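Local coordinates for protein glycosyl hydrolase family 88 (Pedobacter heparinus, PDB 3WIW) that removes unsaturated glucuronyl residues by hydrolysis, with specificity for heparin, at residues T81-Y86 against R100-L105; M257-T262 against K266-A271. All coordinates share one frame; numbering follows the deposited sequence. Where two conformers were deposited one is given.

Both contacts join consecutive helices of an alpha6/alpha6-barrel, and in each the chain turns back within a few residues. From the N terminus, contact 1 comes first: helix 77-89 runs into helix 92-103, and 81-86 meets 100-105, closing a loop of 13 residues that are mostly helical. The chain then passes through four further helices and the short three-stranded antiparallel sheet before helix 245-262 turns into helix 265-279. There contact 2 closes a much tighter loop of three residues between 257-262 and 266-271. The two follow in series, neither nesting nor crossing, with centres about 28 Å apart, each tying together the two helices of its own hairpin, 77-89 with 92-103 and 245-262 with 265-279.

Contact 1: T81-Y86 against R100-L105; sequences TLWYGY and RFTLAL
Trp-83 and Leu-82 of helix 77-89 reach Thr-102 and Phe-101 of helix 92-103, two consecutive helices that form a helical hairpin in the alpha6/alpha6-barrel. The backbones stand well apart, with 8.5 Å between the CA atoms of Leu-82 and Phe-101, and side chains bridge the gap. Trp-83 starts out to one side of the opposing helix, but with CG anti to its carbonyl carbon (chi1 -71°) the indole swings across and brings its N-H edge up to the Thr-102 hydroxyl. NE1 of Trp-83 donates to OG1 of Thr-102 over 3.0 Å. The bond is moderately bent, 149° at the hydrogen, and the oxygen sits at the ring edge but 20° out of the indole plane. The side chains cross at about a right angle. OG1 is also hydrogen-bonded to the carbonyl O of Ala-98, one turn back, so the hydroxyl accepts from the indole while donating to its own helix; the two bonds together fix the rotation of the hydroxyl, and the first of them satisfies the buried indole N-H. A phenylalanine in place of Trp-83 would lose the N-H and is likely to leave the Thr-102 hydroxyl without its cross-helix donor. Farther around the indole, Ala-128 and Thr-132 of helix 117-132 pack against it.

Beside this polar bridge the contact is apolar. Leu-82 points at the other helix and presents one methyl, CD1, obliquely to the Phe-101 ring, which also meets Phe-78 edge-to-face. CD1 of Leu-82 touches Phe-101 at CD1, 3.8 Å away, and lies 4.0 Å from both CB and CG of that phenylalanine, so the methyl lies beside the start of the ring, where it joins CB.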
ATOM      1  N   THR A  81       9.302   5.084   3.314  1.00 10.59           N
ATOM      2  CA  THR A  81       8.796   6.280   3.993  1.00  9.78           C
ATOM      3  C   THR A  81       9.906   7.317   4.150  1.00 10.20           C
ATOM      4  O   THR A  81       9.673   8.530   3.988  1.00 10.68           O
ATOM      5  CB  THR A  81       8.156   5.910   5.340  1.00 10.07           C
ATOM      6  OG1 THR A  81       7.202   4.871   5.095  1.00 10.03           O
ATOM      7  CG2 THR A  81       7.442   7.108   5.957  1.00 10.83           C
ATOM      8  N   LEU A  82      11.124   6.845   4.421  1.00 10.26           N
ATOM      9  CA  LEU A  82      12.278   7.734   4.467  1.00 10.84           C
ATOM     10  C   LEU A  82      12.521   8.408   3.109  1.00 10.63           C
ATOM     11  O   LEU A  82      12.775   9.616   3.050  1.00 12.13           O
ATOM     12  CB  LEU A  82      13.531   6.973   4.930  1.00 12.02           C
ATOM     13  CG  LEU A  82      13.590   6.557   6.410  1.00 12.70           C
ATOM     14  CD1 LEU A  82      14.767   5.618   6.636  1.00 13.71           C
ATOM     15  CD2 LEU A  82      13.677   7.793   7.323  1.00 13.87           C
ATOM     16  N   TRP A  83      12.420   7.648   2.010  1.00 11.03           N
ATOM     17  CA  TRP A  83      12.545   8.262   0.684  1.00 11.68           C
ATOM     18  C   TRP A  83      11.485   9.334   0.480  1.00 11.60           C
ATOM     19  O   TRP A  83      11.777  10.440   0.011  1.00 11.65           O
ATOM     20  CB  TRP A  83      12.468   7.223  -0.448  1.00 11.44           C
ATOM     21  CG  TRP A  83      13.694   6.359  -0.522  1.00 10.67           C
ATOM     22  CD1 TRP A  83      13.770   5.022  -0.246  1.00 11.59           C
ATOM     23  CD2 TRP A  83      15.033   6.790  -0.824  1.00 11.57           C
ATOM     24  NE1 TRP A  83      15.067   4.586  -0.405  1.00 12.05           N
ATOM     25  CE2 TRP A  83      15.864   5.654  -0.739  1.00 12.53           C
ATOM     26  CE3 TRP A  83      15.602   8.025  -1.157  1.00 12.93           C
ATOM     27  CZ2 TRP A  83      17.244   5.713  -0.980  1.00 13.23           C
ATOM     28  CZ3 TRP A  83      16.964   8.089  -1.380  1.00 13.38           C
ATOM     29  CH2 TRP A  83      17.771   6.931  -1.314  1.00 14.09           C
ATOM     30  N   TYR A  84      10.243   9.024   0.835  1.00 11.59           N
ATOM     31  CA  TYR A  84       9.187  10.022   0.717  1.00 11.09           C
ATOM     32  C   TYR A  84       9.413  11.263   1.607  1.00 11.39           C
ATOM     33  O   TYR A  84       9.183  12.393   1.177  1.00 12.01           O
ATOM     34  CB  TYR A  84       7.830   9.398   1.011  1.00 11.40           C
ATOM     35  CG  TYR A  84       7.261   8.497  -0.075  1.00 11.40           C
ATOM     36  CD1 TYR A  84       7.731   8.534  -1.403  1.00 14.07           C
ATOM     37  CD2 TYR A  84       6.249   7.597   0.236  1.00 11.63           C
ATOM     38  CE1 TYR A  84       7.175   7.710  -2.378  1.00 13.76           C
ATOM     39  CE2 TYR A  84       5.703   6.768  -0.724  1.00 11.36           C
ATOM     40  CZ  TYR A  84       6.144   6.835  -2.030  1.00 12.65           C
ATOM     41  OH  TYR A  84       5.574   6.018  -2.986  1.00 14.23           O
ATOM     42  N   GLY A  85       9.887  11.060   2.834  1.00 12.25           N
ATOM     43  CA  GLY A  85      10.224  12.156   3.719  1.00 13.14           C
ATOM     44  C   GLY A  85      11.296  13.037   3.098  1.00 13.64           C
ATOM     45  O   GLY A  85      11.216  14.259   3.170  1.00 14.24           O
ATOM     46  N   TYR A  86      12.284  12.418   2.446  1.00 13.06           N
ATOM     47  CA  TYR A  86      13.311  13.164   1.730  1.00 14.80           C
ATOM     48  C   TYR A  86      12.715  13.970   0.575  1.00 15.47           C
ATOM     49  O   TYR A  86      13.046  15.142   0.391  1.00 16.26           O
ATOM     50  CB  TYR A  86      14.391  12.212   1.208  1.00 15.24           C
ATOM     51  CG  TYR A  86      15.352  12.863   0.243  1.00 15.70           C
ATOM     52  CD1 TYR A  86      16.092  13.979   0.612  1.00 17.47           C
ATOM     53  CD2 TYR A  86      15.533  12.353  -1.034  1.00 17.24           C
ATOM     54  CE1 TYR A  86      16.980  14.585  -0.270  1.00 18.44           C
ATOM     55  CE2 TYR A  86      16.415  12.941  -1.905  1.00 19.25           C
ATOM     56  CZ  TYR A  86      17.136  14.056  -1.530  1.00 19.74           C
ATOM     57  OH  TYR A  86      18.011  14.625  -2.428  1.00 22.83           O
ATOM     58  N   ARG A 100      20.771   3.851   3.892  1.00 14.41           N
ATOM     59  CA  ARG A 100      21.187   2.870   4.905  1.00 17.33           C
ATOM     60  C   ARG A 100      20.112   1.799   5.136  1.00 15.39           C
ATOM     61  O   ARG A 100      20.392   0.592   5.153  1.00 16.01           O
ATOM     62  CB  ARG A 100      21.416   3.561   6.265  1.00 21.42           C
ATOM     63  CG  ARG A 100      22.748   4.199   6.508  1.00 25.14           C
ATOM     64  CD  ARG A 100      23.077   4.108   8.012  1.00 25.01           C
ATOM     65  NE  ARG A 100      22.036   4.648   8.886  1.00 25.77           N
ATOM     66  CZ  ARG A 100      21.769   4.187  10.106  1.00 25.73           C
ATOM     67  NH1 ARG A 100      20.819   4.749  10.835  1.00 25.53           N
ATOM     68  NH2 ARG A 100      22.445   3.161  10.602  1.00 26.21           N
ATOM     69  N   PHE A 101      18.877   2.246   5.340  1.00 13.43           N
ATOM     70  CA  PHE A 101      17.783   1.312   5.624  1.00 12.24           C
ATOM     71  C   PHE A 101      17.364   0.505   4.380  1.00 11.82           C
ATOM     72  O   PHE A 101      16.854  -0.605   4.501  1.00 12.86           O
ATOM     73  CB  PHE A 101      16.605   2.054   6.281  1.00 12.28           C
ATOM     74  CG  PHE A 101      16.827   2.351   7.746  1.00 11.93           C
ATOM     75  CD1 PHE A 101      17.508   3.490   8.152  1.00 12.81           C
ATOM     76  CD2 PHE A 101      16.378   1.464   8.716  1.00 12.18           C
ATOM     77  CE1 PHE A 101      17.731   3.743   9.514  1.00 13.82           C
ATOM     78  CE2 PHE A 101      16.579   1.720  10.079  1.00 12.78           C
ATOM     79  CZ  PHE A 101      17.257   2.856  10.471  1.00 13.86           C
ATOM     80  N   THR A 102      17.574   1.063   3.190  1.00 11.37           N
ATOM     81  CA  THR A 102      17.313   0.325   1.954  1.00 12.30           C
ATOM     82  C   THR A 102      18.325  -0.801   1.730  1.00 12.69           C
ATOM     83  O   THR A 102      17.955  -1.953   1.502  1.00 13.38           O
ATOM     84  CB  THR A 102      17.263   1.273   0.728  1.00 12.50           C
ATOM     85  OG1 THR A 102      16.169   2.177   0.896  1.00 12.20           O
ATOM     86  CG2 THR A 102      17.036   0.506  -0.559  1.00 12.22           C
ATOM     87  N   LEU A 103      19.611  -0.471   1.836  1.00 13.18           N
ATOM     88  CA  LEU A 103      20.654  -1.431   1.446  1.00 13.12           C
ATOM     89  C   LEU A 103      20.719  -2.622   2.392  1.00 13.39           C
ATOM     90  O   LEU A 103      21.254  -3.672   2.035  1.00 14.71           O
ATOM     91  CB  LEU A 103      22.034  -0.773   1.318  1.00 14.59           C
ATOM     92  CG  LEU A 103      22.147   0.231   0.172  1.00 15.97           C
ATOM     93  CD1 LEU A 103      23.490   0.997   0.236  1.00 16.93           C
ATOM     94  CD2 LEU A 103      21.995  -0.461  -1.201  1.00 16.30           C
ATOM     95  N   ALA A 104      20.172  -2.461   3.601  1.00 13.78           N
ATOM     96  CA  ALA A 104      20.092  -3.569   4.549  1.00 14.89           C
ATOM     97  C   ALA A 104      19.114  -4.658   4.089  1.00 13.60           C
ATOM     98  O   ALA A 104      19.063  -5.724   4.701  1.00 14.63           O
ATOM     99  CB  ALA A 104      19.698  -3.075   5.932  1.00 15.58           C
ATOM    100  N   LEU A 105      18.350  -4.396   3.024  1.00 12.79           N
ATOM    101  CA  LEU A 105      17.351  -5.344   2.536  1.00 12.39           C
ATOM    102  C   LEU A 105      17.819  -6.150   1.312  1.00 12.71           C
ATOM    103  O   LEU A 105      17.021  -6.801   0.629  1.00 13.14           O
ATOM    104  CB  LEU A 105      16.042  -4.618   2.232  1.00 11.77           C
ATOM    105  CG  LEU A 105      15.370  -3.983   3.461  1.00 12.85           C
ATOM    106  CD1 LEU A 105      14.023  -3.376   3.093  1.00 13.43           C
ATOM    107  CD2 LEU A 105      15.244  -4.996   4.617  1.00 14.13           C
TER

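Contact 2: M257-T262 against K266-A271; sequences MSYKDT and KFIEHA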
ATOM      1  N   MET A 257      -3.442   2.557 -10.224  1.00  9.81           N
ATOM      2  CA  MET A 257      -2.047   2.360 -10.609  1.00  9.93           C
ATOM      3  C   MET A 257      -1.945   1.548 -11.908  1.00 10.59           C
ATOM      4  O   MET A 257      -1.113   1.859 -12.776  1.00 10.84           O
ATOM      5  CB  MET A 257      -1.283   1.728  -9.438  1.00 10.09           C
ATOM      6  CG  MET A 257       0.124   1.240  -9.751  1.00 10.53           C
ATOM      7  SD  MET A 257       0.198  -0.420 -10.500  1.00 11.16           S
ATOM      8  CE  MET A 257      -0.477  -1.394  -9.151  1.00 14.45           C
ATOM      9  N   SER A 258      -2.776   0.515 -12.087  1.00 10.81           N
ATOM     10  CA  SER A 258      -2.717  -0.263 -13.336  1.00 10.92           C
ATOM     11  C   SER A 258      -3.100   0.608 -14.517  1.00 10.95           C
ATOM     12  O   SER A 258      -2.520   0.459 -15.587  1.00 12.32           O
ATOM     13  CB  SER A 258      -3.640  -1.471 -13.276  1.00 10.53           C
ATOM     14  OG  SER A 258      -3.110  -2.477 -12.417  1.00 11.39           O
ATOM     15  N   TYR A 259      -4.084   1.505 -14.349  1.00 11.18           N
ATOM     16  CA  TYR A 259      -4.376   2.475 -15.401  1.00 12.87           C
ATOM     17  C   TYR A 259      -3.163   3.358 -15.702  1.00 13.08           C
ATOM     18  O   TYR A 259      -2.784   3.543 -16.861  1.00 13.60           O
ATOM     19  CB  TYR A 259      -5.619   3.320 -15.116  1.00 13.63           C
ATOM     20  CG  TYR A 259      -5.852   4.311 -16.244  1.00 15.12           C
ATOM     21  CD1 TYR A 259      -6.291   3.883 -17.497  1.00 15.89           C
ATOM     22  CD2 TYR A 259      -5.557   5.659 -16.083  1.00 16.07           C
ATOM     23  CE1 TYR A 259      -6.486   4.780 -18.526  1.00 16.99           C
ATOM     24  CE2 TYR A 259      -5.757   6.571 -17.111  1.00 18.05           C
ATOM     25  CZ  TYR A 259      -6.216   6.123 -18.330  1.00 18.98           C
ATOM     26  OH  TYR A 259      -6.413   7.021 -19.349  1.00 21.92           O
ATOM     27  N   LYS A 260      -2.553   3.904 -14.660  1.00 12.53           N
ATOM     28  CA  LYS A 260      -1.408   4.795 -14.825  1.00 13.92           C
ATOM     29  C   LYS A 260      -0.303   4.115 -15.635  1.00 14.21           C
ATOM     30  O   LYS A 260       0.306   4.734 -16.514  1.00 16.01           O
ATOM     31  CB  LYS A 260      -0.891   5.193 -13.447  1.00 16.13           C
ATOM     32  CG  LYS A 260       0.251   6.193 -13.417  1.00 20.06           C
ATOM     33  CD  LYS A 260       0.522   6.459 -11.924  1.00 23.41           C
ATOM     34  CE  LYS A 260       1.404   7.646 -11.623  1.00 25.60           C
ATOM     35  NZ  LYS A 260       1.557   7.704 -10.137  1.00 25.55           N
ATOM     36  N   ASP A 261      -0.072   2.833 -15.354  1.00 13.08           N
ATOM     37  CA  ASP A 261       1.051   2.118 -15.935  1.00 15.37           C
ATOM     38  C   ASP A 261       0.752   1.430 -17.271  1.00 16.53           C
ATOM     39  O   ASP A 261       1.684   1.097 -17.991  1.00 17.84           O
ATOM     40  CB  ASP A 261       1.584   1.101 -14.931  1.00 16.99           C
ATOM     41  CG  ASP A 261       2.201   1.751 -13.694  1.00 20.26           C
ATOM     42  OD1 ASP A 261       2.362   2.991 -13.645  1.00 20.46           O
ATOM     43  OD2 ASP A 261       2.534   1.007 -12.762  1.00 21.89           O
ATOM     44  N   THR A 262      -0.522   1.212 -17.609  1.00 15.31           N
ATOM     45  CA  THR A 262      -0.869   0.515 -18.862  1.00 16.06           C
ATOM     46  C   THR A 262      -1.710   1.341 -19.819  1.00 16.77           C
ATOM     47  O   THR A 262      -1.781   1.035 -21.006  1.00 17.06           O
ATOM     48  CB  THR A 262      -1.667  -0.778 -18.613  1.00 15.17           C
ATOM     49  OG1 THR A 262      -2.981  -0.443 -18.145  1.00 15.23           O
ATOM     50  CG2 THR A 262      -0.969  -1.672 -17.616  1.00 16.40           C
ATOM     51  N   LYS A 266     -10.164   0.074 -19.361  1.00 16.93           N
ATOM     52  CA  LYS A 266     -10.949  -0.847 -18.529  1.00 16.79           C
ATOM     53  C   LYS A 266     -10.568  -0.696 -17.052  1.00 13.82           C
ATOM     54  O   LYS A 266     -11.417  -0.794 -16.152  1.00 14.89           O
ATOM     55  CB  LYS A 266     -10.731  -2.291 -18.932  1.00 19.56           C
ATOM     56  CG  LYS A 266     -11.319  -2.629 -20.265  1.00 22.98           C
ATOM     57  CD  LYS A 266     -11.002  -4.067 -20.627  1.00 26.33           C
ATOM     58  CE  LYS A 266     -11.609  -4.437 -21.970  1.00 29.39           C
ATOM     59  NZ  LYS A 266     -11.457  -5.893 -22.245  1.00 31.60           N
ATOM     60  N   PHE A 267      -9.297  -0.420 -16.786  1.00 13.11           N
ATOM     61  CA  PHE A 267      -8.836  -0.270 -15.417  1.00 12.02           C
ATOM     62  C   PHE A 267      -9.335   1.021 -14.765  1.00 12.77           C
ATOM     63  O   PHE A 267      -9.697   1.022 -13.592  1.00 12.74           O
ATOM     64  CB  PHE A 267      -7.313  -0.338 -15.364  1.00 11.55           C
ATOM     65  CG  PHE A 267      -6.736  -1.664 -15.779  1.00 12.11           C
ATOM     66  CD1 PHE A 267      -7.410  -2.864 -15.550  1.00 13.14           C
ATOM     67  CD2 PHE A 267      -5.486  -1.710 -16.389  1.00 14.15           C
ATOM     68  CE1 PHE A 267      -6.822  -4.086 -15.923  1.00 14.09           C
ATOM     69  CE2 PHE A 267      -4.918  -2.915 -16.778  1.00 13.69           C
ATOM     70  CZ  PHE A 267      -5.578  -4.101 -16.536  1.00 14.37           C
ATOM     71  N   ILE A 268      -9.344   2.133 -15.499  0.67 14.20           N
ATOM     72  CA  ILE A 268      -9.839   3.381 -14.916  0.67 15.10           C
ATOM     73  C   ILE A 268     -11.355   3.306 -14.686  0.67 13.45           C
ATOM     74  O   ILE A 268     -11.871   3.799 -13.674  0.67 14.19           O
ATOM     75  CB  ILE A 268      -9.420   4.650 -15.720  0.67 16.59           C
ATOM     76  CG1 ILE A 268      -9.635   5.919 -14.889  0.67 17.95           C
ATOM     77  CG2 ILE A 268     -10.169   4.762 -17.031  0.67 17.38           C
ATOM     78  CD1 ILE A 268      -9.150   7.180 -15.604  0.67 18.91           C
ATOM     79  N   GLU A 269     -12.069   2.676 -15.612  0.67 13.58           N
ATOM     80  CA  GLU A 269     -13.504   2.481 -15.422  0.67 15.59           C
ATOM     81  C   GLU A 269     -13.741   1.671 -14.157  0.67 13.60           C
ATOM     82  O   GLU A 269     -14.596   2.007 -13.338  0.67 12.56           O
ATOM     83  CB  GLU A 269     -14.121   1.769 -16.625  0.67 19.97           C
ATOM     84  CG  GLU A 269     -14.076   2.580 -17.918  0.67 24.74           C
ATOM     85  CD  GLU A 269     -14.282   1.733 -19.175  0.67 29.16           C
ATOM     86  OE1 GLU A 269     -14.367   0.487 -19.065  0.67 31.05           O
ATOM     87  OE2 GLU A 269     -14.359   2.318 -20.274  0.67 30.85           O
ATOM     88  N   HIS A 270     -12.967   0.608 -13.976  1.00 12.79           N
ATOM     89  CA  HIS A 270     -13.127  -0.225 -12.786  1.00 11.32           C
ATOM     90  C   HIS A 270     -12.778   0.562 -11.522  1.00 10.92           C
ATOM     91  O   HIS A 270     -13.506   0.499 -10.518  1.00 11.91           O
ATOM     92  CB  HIS A 270     -12.306  -1.495 -12.910  1.00 10.94           C
ATOM     93  CG  HIS A 270     -12.728  -2.579 -11.973  1.00 11.56           C
ATOM     94  ND1 HIS A 270     -13.978  -3.166 -12.028  1.00 12.50           N
ATOM     95  CD2 HIS A 270     -12.064  -3.190 -10.969  1.00 12.73           C
ATOM     96  CE1 HIS A 270     -14.059  -4.096 -11.095  1.00 12.80           C
ATOM     97  NE2 HIS A 270     -12.917  -4.118 -10.426  1.00 12.60           N
ATOM     98  N   ALA A 271     -11.709   1.348 -11.580  1.00 11.26           N
ATOM     99  CA  ALA A 271     -11.337   2.203 -10.464  1.00 10.18           C
ATOM    100  C   ALA A 271     -12.464   3.160 -10.058  1.00 10.73           C
ATOM    101  O   ALA A 271     -12.722   3.353  -8.858  1.00 11.11           O
ATOM    102  CB  ALA A 271     -10.053   2.965 -10.745  1.00 11.30           C
TER
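Phe-267 sets out toward helix 245-262 from its CA, and its CB lies 4.0 Å from the CB of Tyr-259. From there CG, anti to the carbonyl carbon (chi1 -64°), carries the ring over to Ser-258, whose CB sits over one face in a CH-pi contact, 4.1 Å from the centroid of the Phe-267 ring. Farther out, CD2 and CE2 turn their edge to Thr-262: its OG1 lies in the ring plane, 3.3 Å from CD2 of Phe-267. Thr-262 OG1 donates to the Ser-258 carbonyl O over 2.8 Å and is also hydrogen-bonded to the backbone N of Asp-264; the same carbonyl O takes Thr-262 N on the opposite face of its plane. Ala-202 of helix 192-208 also packs on Phe-267. Alongside, the Tyr-259 ring receives Ile-268 over one face, with CB of the isoleucine 3.6 Å from CG of the tyrosine; Ile-268 was modelled in two conformers. The axes of the segments 257-262 and 266-271 approach to 8.2 Å, with 159° between their directions, nearly antiparallel, as expected of the tightly turned helical hairpins that build an alpha6/alpha6-barrel.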